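Thermotoga maritima TmcAL (Thermotoga maritima, PDB 5Y0T) is a member of the HIGH nucleotidyltransferase family of the HUP clan and holds adenosine-5'-rp-alpha-thio-triphosphate in a pocket of its nucleotide-binding fold. Local coordinates at residues A[107-110]-A[111-115]; A[114-117]-A[118-121]; A[143-146]-A[147-150]; A[169-172]-A[173-177]. All coordinates share one frame; numbering follows the deposited sequence.

Contact 1 (A[107-110]-A[111-115]); sequences DIEF and LQRVA
Val114 sets its CG2 methyl over one face of the Phe110 ring, 4.0 Å from the ring centroid and 25° off the normal, a CH-pi contact between residues four apart. Phe110 CD2 also meets Leu111 CD2 at 3.6 Å, and the ring reaches this position because CG stands opposite the backbone N (chi1 167°). Phe110, Leu111 and Val114 are buried, with Leu111 and Val114 turned to helix 167-182 and Leu111 also to strand 98-103. Ile108 sets CG1 3.6 Å from Gln112 NE2, with Phe101 and Thr190 against its side chain.

The packed side belongs to the first turns of helix 108-120, whose N-cap is Asp107. Its OD1 accepts from Phe110 N at 3.2 Å, met from above the carboxylate plane, while OD2 is salt-bridged to Lys163, which also makes a cation-pi contact with the Phe110 ring.

The outer side is looser. Glu109 OE1 and Arg113 NH1 stay 4.0 Å apart, too far for a salt bridge, and their planes are turned 72° against each other. A water at the guanidinium edge takes a bond from Arg113 NH2 at 3.1 Å and gives one to Asp107 OD1 at 2.9 Å, joining the cap to the next turn.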
loop_
_atom_site.group_PDB
_atom_site.type_symbol
_atom_site.label_atom_id
_atom_site.label_comp_id
_atom_site.label_asym_id
_atom_site.label_seq_id
_atom_site.Cartn_x
_atom_site.Cartn_y
_atom_site.Cartn_z
ATOM N N ASP A 107 35.792 5.722 25.015
ATOM C CA ASP A 107 35.827 5.903 26.463
ATOM C C ASP A 107 34.692 5.111 27.114
ATOM O O ASP A 107 33.604 5.654 27.329
ATOM C CB ASP A 107 35.691 7.403 26.762
ATOM C CG ASP A 107 35.955 7.760 28.213
ATOM O OD1 ASP A 107 35.969 6.858 29.077
ATOM O OD2 ASP A 107 36.127 8.973 28.477
ATOM N N ILE A 108 34.980 3.894 27.569
ATOM C CA ILE A 108 33.910 3.004 28.012
ATOM C C ILE A 108 33.425 3.437 29.393
ATOM O O ILE A 108 32.248 3.299 29.726
ATOM C CB ILE A 108 34.364 1.524 28.060
ATOM C CG1 ILE A 108 33.210 0.618 28.478
ATOM C CG2 ILE A 108 35.563 1.344 29.000
ATOM C CD1 ILE A 108 32.134 0.471 27.425
ATOM N N GLU A 109 34.343 3.971 30.189
ATOM C CA GLU A 109 34.015 4.405 31.543
ATOM C C GLU A 109 33.027 5.564 31.521
ATOM O O GLU A 109 32.085 5.586 32.307
ATOM C CB GLU A 109 35.275 4.809 32.307
ATOM C CG GLU A 109 36.192 3.647 32.624
ATOM C CD GLU A 109 36.961 3.859 33.915
ATOM O OE1 GLU A 109 36.683 4.858 34.620
ATOM O OE2 GLU A 109 37.840 3.026 34.223
ATOM N N PHE A 110 33.235 6.508 30.607
ATOM C CA PHE A 110 32.293 7.615 30.446
ATOM C C PHE A 110 30.905 7.094 30.056
ATOM O O PHE A 110 29.889 7.499 30.636
ATOM C CB PHE A 110 32.795 8.634 29.407
ATOM C CG PHE A 110 31.731 9.614 28.970
ATOM C CD1 PHE A 110 31.341 10.651 29.801
ATOM C CD2 PHE A 110 31.101 9.476 27.743
ATOM C CE1 PHE A 110 30.345 11.544 29.413
ATOM C CE2 PHE A 110 30.104 10.354 27.348
ATOM C CZ PHE A 110 29.725 11.396 28.188
ATOM N N LEU A 111 30.855 6.163 29.105
ATOM C CA LEU A 111 29.562 5.669 28.618
ATOM C C LEU A 111 28.820 4.891 29.708
ATOM O O LEU A 111 27.600 4.976 29.834
ATOM C CB LEU A 111 29.757 4.788 27.387
ATOM C CG LEU A 111 30.476 5.471 26.223
ATOM C CD1 LEU A 111 30.577 4.516 25.035
ATOM C CD2 LEU A 111 29.749 6.750 25.829
ATOM N N GLN A 112 29.568 4.135 30.502
ATOM C CA GLN A 112 28.968 3.387 31.596
ATOM C C GLN A 112 28.420 4.313 32.681
ATOM O O GLN A 112 27.356 4.040 33.242
ATOM C CB GLN A 112 29.985 2.402 32.195
ATOM C CG GLN A 112 30.021 1.058 31.445
ATOM C CD GLN A 112 31.249 0.233 31.759
ATOM O OE1 GLN A 112 32.106 0.645 32.550
ATOM N NE2 GLN A 112 31.348 -0.942 31.137
ATOM N N ARG A 113 29.141 5.391 32.983
ATOM C CA ARG A 113 28.653 6.366 33.957
ATOM C C ARG A 113 27.338 6.967 33.495
ATOM O O ARG A 113 26.398 7.119 34.283
ATOM C CB ARG A 113 29.679 7.484 34.198
ATOM C CG ARG A 113 30.422 7.374 35.526
ATOM C CD ARG A 113 31.186 8.665 35.897
ATOM N NE ARG A 113 32.066 9.143 34.830
ATOM C CZ ARG A 113 33.216 8.568 34.479
ATOM N NH1 ARG A 113 33.639 7.474 35.105
ATOM N NH2 ARG A 113 33.947 9.083 33.492
ATOM N N VAL A 114 27.263 7.322 32.217
ATOM C CA VAL A 114 26.036 7.914 31.698
ATOM C C VAL A 114 24.910 6.890 31.712
ATOM O O VAL A 114 23.792 7.200 32.142
ATOM C CB VAL A 114 26.209 8.472 30.267
ATOM C CG1 VAL A 114 24.862 8.874 29.680
ATOM C CG2 VAL A 114 27.156 9.660 30.277
ATOM N N ALA A 115 25.196 5.661 31.280
ATOM C CA ALA A 115 24.141 4.644 31.270
ATOM C C ALA A 115 23.581 4.407 32.668
ATOM O O ALA A 115 22.379 4.204 32.829
ATOM C CB ALA A 115 24.651 3.335 30.683
HETATM O O HOH W 1 36.264 8.399 31.561
#

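Contact 2 (A[114-117]-A[118-121])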
loop_
_atom_site.group_PDB
_atom_site.type_symbol
_atom_site.label_atom_id
_atom_site.label_comp_id
_atom_site.label_asym_id
_atom_site.label_seq_id
_atom_site.Cartn_x
_atom_site.Cartn_y
_atom_site.Cartn_z
ATOM N N VAL A 114 27.263 7.322 32.217
ATOM C CA VAL A 114 26.036 7.914 31.698
ATOM C C VAL A 114 24.910 6.890 31.712
ATOM O O VAL A 114 23.792 7.200 32.142
ATOM C CB VAL A 114 26.209 8.472 30.267
ATOM C CG1 VAL A 114 24.862 8.874 29.680
ATOM C CG2 VAL A 114 27.156 9.660 30.277
ATOM N N ALA A 115 25.196 5.661 31.280
ATOM C CA ALA A 115 24.141 4.644 31.270
ATOM C C ALA A 115 23.581 4.407 32.668
ATOM O O ALA A 115 22.379 4.204 32.829
ATOM C CB ALA A 115 24.651 3.335 30.683
ATOM N N ARG A 116 24.451 4.449 33.673
ATOM C CA ARG A 116 24.031 4.243 35.066
ATOM C C ARG A 116 23.041 5.329 35.543
ATOM O O ARG A 116 22.017 5.034 36.177
ATOM C CB ARG A 116 25.270 4.198 35.973
ATOM C CG ARG A 116 24.987 4.177 37.464
ATOM C CD ARG A 116 24.274 2.909 37.892
ATOM N NE ARG A 116 25.048 1.695 37.636
ATOM C CZ ARG A 116 24.663 0.479 38.014
ATOM N NH1 ARG A 116 23.519 0.322 38.671
ATOM N NH2 ARG A 116 25.418 -0.577 37.741
ATOM N N ILE A 117 23.337 6.584 35.222
ATOM C CA ILE A 117 22.435 7.683 35.561
ATOM C C ILE A 117 21.080 7.504 34.900
ATOM O O ILE A 117 20.042 7.634 35.558
ATOM C CB ILE A 117 23.037 9.046 35.163
ATOM C CG1 ILE A 117 24.320 9.292 35.954
ATOM C CG2 ILE A 117 22.046 10.180 35.441
ATOM C CD1 ILE A 117 25.195 10.407 35.380
ATOM N N LEU A 118 21.078 7.180 33.609
ATOM C CA LEU A 118 19.821 6.974 32.890
ATOM C C LEU A 118 19.051 5.761 33.407
ATOM O O LEU A 118 17.822 5.708 33.332
ATOM C CB LEU A 118 20.074 6.804 31.386
ATOM C CG LEU A 118 20.828 7.934 30.677
ATOM C CD1 LEU A 118 21.004 7.598 29.210
ATOM C CD2 LEU A 118 20.093 9.267 30.843
ATOM N N TYR A 119 19.782 4.774 33.908
ATOM C CA TYR A 119 19.170 3.587 34.493
ATOM C C TYR A 119 18.567 3.894 35.862
ATOM O O TYR A 119 17.418 3.551 36.145
ATOM C CB TYR A 119 20.210 2.465 34.605
ATOM C CG TYR A 119 19.736 1.230 35.335
ATOM C CD1 TYR A 119 18.601 0.530 34.916
ATOM C CD2 TYR A 119 20.439 0.745 36.428
ATOM C CE1 TYR A 119 18.170 -0.609 35.590
ATOM C CE2 TYR A 119 20.020 -0.391 37.105
ATOM C CZ TYR A 119 18.890 -1.062 36.683
ATOM O OH TYR A 119 18.489 -2.184 37.370
ATOM N N GLU A 120 19.336 4.549 36.721
ATOM C CA GLU A 120 18.855 4.800 38.076
ATOM C C GLU A 120 17.869 5.960 38.158
ATOM O O GLU A 120 17.044 6.010 39.072
ATOM C CB GLU A 120 20.033 5.032 39.005
ATOM C CG GLU A 120 20.801 3.751 39.255
ATOM C CD GLU A 120 21.952 3.949 40.197
ATOM O OE1 GLU A 120 22.237 5.116 40.539
ATOM O OE2 GLU A 120 22.565 2.940 40.593
ATOM N N GLN A 121 17.938 6.864 37.186
ATOM C CA GLN A 121 17.012 7.995 37.121
ATOM C C GLN A 121 16.972 8.800 38.427
ATOM O O GLN A 121 15.909 8.949 39.025
ATOM C CB GLN A 121 15.595 7.503 36.777
ATOM C CG GLN A 121 15.422 6.962 35.352
ATOM C CD GLN A 121 15.383 8.088 34.319
ATOM O OE1 GLN A 121 14.717 9.101 34.522
ATOM N NE2 GLN A 121 16.116 7.921 33.214
#
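The Tyr119 ring receives Arg116 NH1 at its edge, in the ring plane, 3.8 Å from Tyr119 CD2, while the guanidinium is turned 71° from the ring. The two side chains run alongside each other and point the same way. The carboxylate of Glu120 comes to the same guanidinium at a steep tilt, the planes 69° apart. These are i to i+3 and i to i+4 pairings close to the C-terminal end of helix 108-120; Arg116 and Glu120 lie on its solvent side, whereas Tyr119 leans on His177 and Leu180 of helix 167-182.

Arg116 NH1 gives Glu120 OE2 a weak, bent hydrogen bond of 3.4 Å within a salt bridge. The aliphatic part approaches more closely: Arg116 CD lies 3.2 Å from Glu120 OE2. Bends at chi2 and chi3 fold the arginine back over the following turn, so that its methylene and its NH1 both meet the acid. Both residues are exposed, and the pair should therefore be softened by solvent.

The inward side is apolar. Leu118 CD1 lies 4.1 Å from Val114 CG1, the two side chains parallel in direction, and both residues also pack on helix 139-153, as does Ile117. Leu118 further meets Val173 of helix 167-182.

At Gln121 the chain leaves helical geometry with a positive phi. Its N still bonds to Ile117 O at 2.8 Å, and its side chain turns back to the last turn, where Gln121 NE2 donates to Leu118 O at 2.8 Å, with that oxygen near the amide plane.

Contact 3 (A[143-146]-A[147-150]); sequences RKYA and LMRY
Lys144 and Met148 run alongside each other, with the methyl CE of Met148 3.5 Å from Lys144 CG. The lysine's ammonium is satisfied elsewhere, in a salt bridge to Glu165, so this contact uses only its aliphatic stem. Lys144 starts with CG opposite the backbone N (chi1 -176°), and Met148, extended beyond CG, reaches back along it.

The main-chain acceptors are met in regular i to i+4 fashion. Leu147 N bonds to Arg143 O at 2.9 Å, and Met148 N to Lys144 O at 3.0 Å. Tyr145 O and Ala146 O take the N-H groups of Arg149 and Tyr150 in the same way. This unbroken pattern is that of an alpha-helix in mid-course, here helix 139-153, which packs against helices 108-120 and 123-134.

The charged ends find their partners on neighbouring elements. Arg143 pairs through NH1 with Glu174 of helix 167-182, while its CG lies 3.9 Å from Leu147 CD1. Arg149 divides its two terminal nitrogens between Glu132 and Glu131 of helix 123-134; within the helix its CG sits 3.3 Å from Tyr145 O. Tyr145 presents its ring edge to the sulfur, Met148 SD lying near the ring plane and 4.3 Å from Tyr145 CD1, and it makes an edge-to-face contact with Tyr137.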
loop_
_atom_site.group_PDB
_atom_site.type_symbol
_atom_site.label_atom_id
_atom_site.label_comp_id
_atom_site.label_asym_id
_atom_site.label_seq_id
_atom_site.Cartn_x
_atom_site.Cartn_y
_atom_site.Cartn_z
ATOM N N ARG A 143 17.681 15.477 27.125
ATOM C CA ARG A 143 18.489 14.527 27.871
ATOM C C ARG A 143 19.938 14.995 27.954
ATOM O O ARG A 143 20.565 14.904 29.009
ATOM C CB ARG A 143 18.417 13.139 27.231
ATOM C CG ARG A 143 19.334 12.107 27.888
ATOM C CD ARG A 143 19.042 10.692 27.373
ATOM N NE ARG A 143 19.434 10.523 25.976
ATOM C CZ ARG A 143 19.310 9.389 25.290
ATOM N NH1 ARG A 143 18.800 8.295 25.860
ATOM N NH2 ARG A 143 19.706 9.348 24.027
ATOM N N LYS A 144 20.458 15.505 26.840
ATOM C CA LYS A 144 21.824 16.016 26.794
ATOM C C LYS A 144 22.019 17.170 27.778
ATOM O O LYS A 144 22.942 17.151 28.598
ATOM C CB LYS A 144 22.179 16.467 25.371
ATOM C CG LYS A 144 23.628 16.937 25.208
ATOM C CD LYS A 144 23.986 17.237 23.753
ATOM C CE LYS A 144 23.144 18.372 23.178
ATOM N NZ LYS A 144 23.595 18.757 21.804
ATOM N N TYR A 145 21.139 18.164 27.697
ATOM C CA TYR A 145 21.216 19.338 28.557
ATOM C C TYR A 145 21.018 18.946 30.019
ATOM O O TYR A 145 21.676 19.485 30.911
ATOM C CB TYR A 145 20.171 20.380 28.140
ATOM C CG TYR A 145 20.322 20.848 26.712
ATOM C CD1 TYR A 145 21.577 20.970 26.128
ATOM C CD2 TYR A 145 19.210 21.160 25.946
ATOM C CE1 TYR A 145 21.721 21.394 24.820
ATOM C CE2 TYR A 145 19.345 21.582 24.641
ATOM C CZ TYR A 145 20.599 21.699 24.083
ATOM O OH TYR A 145 20.729 22.120 22.782
ATOM N N ALA A 146 20.119 17.993 30.254
ATOM C CA ALA A 146 19.836 17.547 31.614
ATOM C C ALA A 146 21.052 16.845 32.216
ATOM O O ALA A 146 21.382 17.045 33.393
ATOM C CB ALA A 146 18.628 16.638 31.633
ATOM N N LEU A 147 21.721 16.034 31.402
ATOM C CA LEU A 147 22.931 15.344 31.843
ATOM C C LEU A 147 24.035 16.343 32.141
ATOM O O LEU A 147 24.738 16.225 33.151
ATOM C CB LEU A 147 23.390 14.332 30.790
ATOM C CG LEU A 147 22.536 13.069 30.682
ATOM C CD1 LEU A 147 22.912 12.267 29.448
ATOM C CD2 LEU A 147 22.688 12.211 31.927
ATOM N N MET A 148 24.169 17.348 31.275
ATOM C CA MET A 148 25.155 18.399 31.488
ATOM C C MET A 148 24.918 19.111 32.808
ATOM O O MET A 148 25.855 19.368 33.563
ATOM C CB MET A 148 25.123 19.419 30.348
ATOM C CG MET A 148 25.646 18.887 29.033
ATOM S SD MET A 148 25.484 20.073 27.686
ATOM C CE MET A 148 26.159 19.107 26.346
ATOM N N ARG A 149 23.659 19.437 33.076
ATOM C CA ARG A 149 23.318 20.172 34.282
ATOM C C ARG A 149 23.557 19.276 35.489
ATOM O O ARG A 149 24.015 19.739 36.543
ATOM C CB ARG A 149 21.872 20.672 34.222
ATOM C CG ARG A 149 21.682 21.835 33.251
ATOM C CD ARG A 149 20.220 22.216 33.062
ATOM N NE ARG A 149 19.629 22.833 34.248
ATOM C CZ ARG A 149 18.328 23.072 34.392
ATOM N NH1 ARG A 149 17.482 22.733 33.429
ATOM N NH2 ARG A 149 17.870 23.638 35.501
ATOM N N TYR A 150 23.285 17.989 35.315
ATOM C CA TYR A 150 23.565 16.989 36.341
ATOM C C TYR A 150 25.066 16.897 36.604
ATOM O O TYR A 150 25.504 16.932 37.754
ATOM C CB TYR A 150 23.009 15.621 35.928
ATOM C CG TYR A 150 23.053 14.586 37.027
ATOM C CD1 TYR A 150 22.139 14.621 38.075
ATOM C CD2 TYR A 150 24.006 13.577 37.022
ATOM C CE1 TYR A 150 22.172 13.681 39.089
ATOM C CE2 TYR A 150 24.049 12.627 38.038
ATOM C CZ TYR A 150 23.128 12.688 39.066
ATOM O OH TYR A 150 23.162 11.760 40.078
#

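Contact 4 (A[169-172]-A[173-177]); sequences DILG and VEYIH
Helix 167-182 is the last of the helices that connect strand 98-103 to its parallel neighbour, strand 187-192, and this contact spans two turns of it next to the nucleotide pocket. The side chain of Tyr175 comes within about 5 Å of the bound adenosine-5'-rp-alpha-thio-triphosphate. Its ring lies with one face against the backbone of the preceding turn: Leu171 O stands 3.3 Å above the ring plane, displaced toward the rim. The same oxygen accepts from Tyr175 N at 2.8 Å, with a C=O...N angle of 163°. With CG beside its own backbone N (chi1 -62°), the ring folds back along the helix, and Tyr175 CD2 comes 3.8 Å from Gly172 CA.

At its far end the ring meets the leucine branches, Leu171 CD2 lying 3.9 Å from Tyr175 OH. The Tyr175 side chain also packs on Phe82 and Ala83 of helix 79-92 and on Phe188 of strand 187-192.

Gly172 O is bonded by Ile176 N at 3.1 Å and has Ile176 CD1 3.5 Å away. Val173 CG2 lies 3.7 Å from Asp169 O, and both Val173 and Ile176 face helix 108-120. The buried acids have partners outside the two segments: Asp169 bonds through its two oxygens to Ser103 and Ser105, and Glu174 has Arg143. A helix packed on the parallel strands of the sheet, beside a nucleotide pocket, fits the Rossmann-like alpha/beta fold of the HUP clan.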
loop_
_atom_site.group_PDB
_atom_site.type_symbol
_atom_site.label_atom_id
_atom_site.label_comp_id
_atom_site.label_asym_id
_atom_site.label_seq_id
_atom_site.Cartn_x
_atom_site.Cartn_y
_atom_site.Cartn_z
ATOM N N ASP A 169 28.486 6.586 20.047
ATOM C CA ASP A 169 28.566 6.633 21.509
ATOM C C ASP A 169 27.168 6.706 22.138
ATOM O O ASP A 169 26.931 6.102 23.177
ATOM C CB ASP A 169 29.462 7.801 21.957
ATOM C CG ASP A 169 30.945 7.420 21.941
ATOM O OD1 ASP A 169 31.223 6.212 21.764
ATOM O OD2 ASP A 169 31.830 8.291 22.118
ATOM N N ILE A 170 26.239 7.419 21.502
ATOM C CA ILE A 170 24.837 7.377 21.929
ATOM C C ILE A 170 24.298 5.944 21.955
ATOM O O ILE A 170 23.705 5.499 22.951
ATOM C CB ILE A 170 23.933 8.188 21.000
ATOM C CG1 ILE A 170 24.379 9.643 20.957
ATOM C CG2 ILE A 170 22.472 8.083 21.450
ATOM C CD1 ILE A 170 23.756 10.433 19.818
ATOM N N LEU A 171 24.479 5.241 20.843
ATOM C CA LEU A 171 24.118 3.829 20.763
ATOM C C LEU A 171 24.761 3.032 21.887
ATOM O O LEU A 171 24.113 2.190 22.510
ATOM C CB LEU A 171 24.531 3.239 19.415
ATOM C CG LEU A 171 23.499 3.280 18.298
ATOM C CD1 LEU A 171 24.145 2.866 16.993
ATOM C CD2 LEU A 171 22.330 2.356 18.638
ATOM N N GLY A 172 26.050 3.283 22.118
ATOM C CA GLY A 172 26.786 2.608 23.175
ATOM C C GLY A 172 26.129 2.742 24.533
ATOM O O GLY A 172 25.992 1.762 25.274
ATOM N N VAL A 173 25.728 3.961 24.869
ATOM C CA VAL A 173 25.060 4.210 26.139
ATOM C C VAL A 173 23.753 3.432 26.171
ATOM O O VAL A 173 23.407 2.825 27.183
ATOM C CB VAL A 173 24.808 5.736 26.353
ATOM C CG1 VAL A 173 23.740 5.985 27.414
ATOM C CG2 VAL A 173 26.116 6.418 26.726
ATOM N N GLU A 174 23.043 3.416 25.049
ATOM C CA GLU A 174 21.771 2.703 25.003
ATOM C C GLU A 174 21.960 1.184 25.124
ATOM O O GLU A 174 21.122 0.526 25.733
ATOM C CB GLU A 174 21.006 3.027 23.725
ATOM C CG GLU A 174 20.633 4.525 23.556
ATOM C CD GLU A 174 19.487 4.987 24.449
ATOM O OE1 GLU A 174 19.065 4.237 25.346
ATOM O OE2 GLU A 174 19.004 6.126 24.253
ATOM N N TYR A 175 23.036 0.622 24.558
ATOM C CA TYR A 175 23.295 -0.827 24.753
ATOM C C TYR A 175 23.482 -1.135 26.235
ATOM O O TYR A 175 22.948 -2.116 26.762
ATOM C CB TYR A 175 24.555 -1.326 24.015
ATOM C CG TYR A 175 24.556 -1.211 22.507
ATOM C CD1 TYR A 175 23.443 -1.546 21.756
ATOM C CD2 TYR A 175 25.702 -0.760 21.832
ATOM C CE1 TYR A 175 23.450 -1.433 20.380
ATOM C CE2 TYR A 175 25.717 -0.642 20.434
ATOM C CZ TYR A 175 24.592 -0.977 19.723
ATOM O OH TYR A 175 24.587 -0.849 18.359
ATOM N N ILE A 176 24.294 -0.313 26.895
ATOM C CA ILE A 176 24.631 -0.547 28.280
ATOM C C ILE A 176 23.401 -0.337 29.156
ATOM O O ILE A 176 23.123 -1.124 30.063
ATOM C CB ILE A 176 25.789 0.383 28.732
ATOM C CG1 ILE A 176 27.072 0.049 27.955
ATOM C CG2 ILE A 176 26.042 0.249 30.226
ATOM C CD1 ILE A 176 28.137 1.139 28.011
ATOM N N HIS A 177 22.659 0.726 28.873
ATOM C CA HIS A 177 21.426 0.998 29.600
ATOM C C HIS A 177 20.464 -0.174 29.471
ATOM O O HIS A 177 19.892 -0.612 30.467
ATOM C CB HIS A 177 20.771 2.279 29.095
ATOM C CG HIS A 177 19.531 2.656 29.845
ATOM N ND1 HIS A 177 18.584 3.511 29.328
ATOM C CD2 HIS A 177 19.079 2.287 31.067
ATOM C CE1 HIS A 177 17.601 3.657 30.200
ATOM N NE2 HIS A 177 17.878 2.926 31.266
#

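In the fold
From the N terminus, contact 1 follows strand 98-103 and opens helix 108-120; contact 2 continues that helix to its end, sharing Val114 and Ala115. After helix 123-134 comes contact 3 on helix 139-153, and contact 4 lies on the next helix, 167-182. All four are local, so none closes a long loop; only contacts 1 and 2 overlap. Helix 108-120 is touched by helices 139-153 and 167-182: Val114 CG1 meets Leu147 CD1 at 3.9 Å, and Ala115 CB meets Ile176 CG2 at 3.4 Å. Contacts 3 and 4 join through the salt bridge of Arg143 NH1 with Glu174 OE2, 2.7 Å. Contacts 1 and 4 also rest on strand 187-192, joining the helices to the sheet.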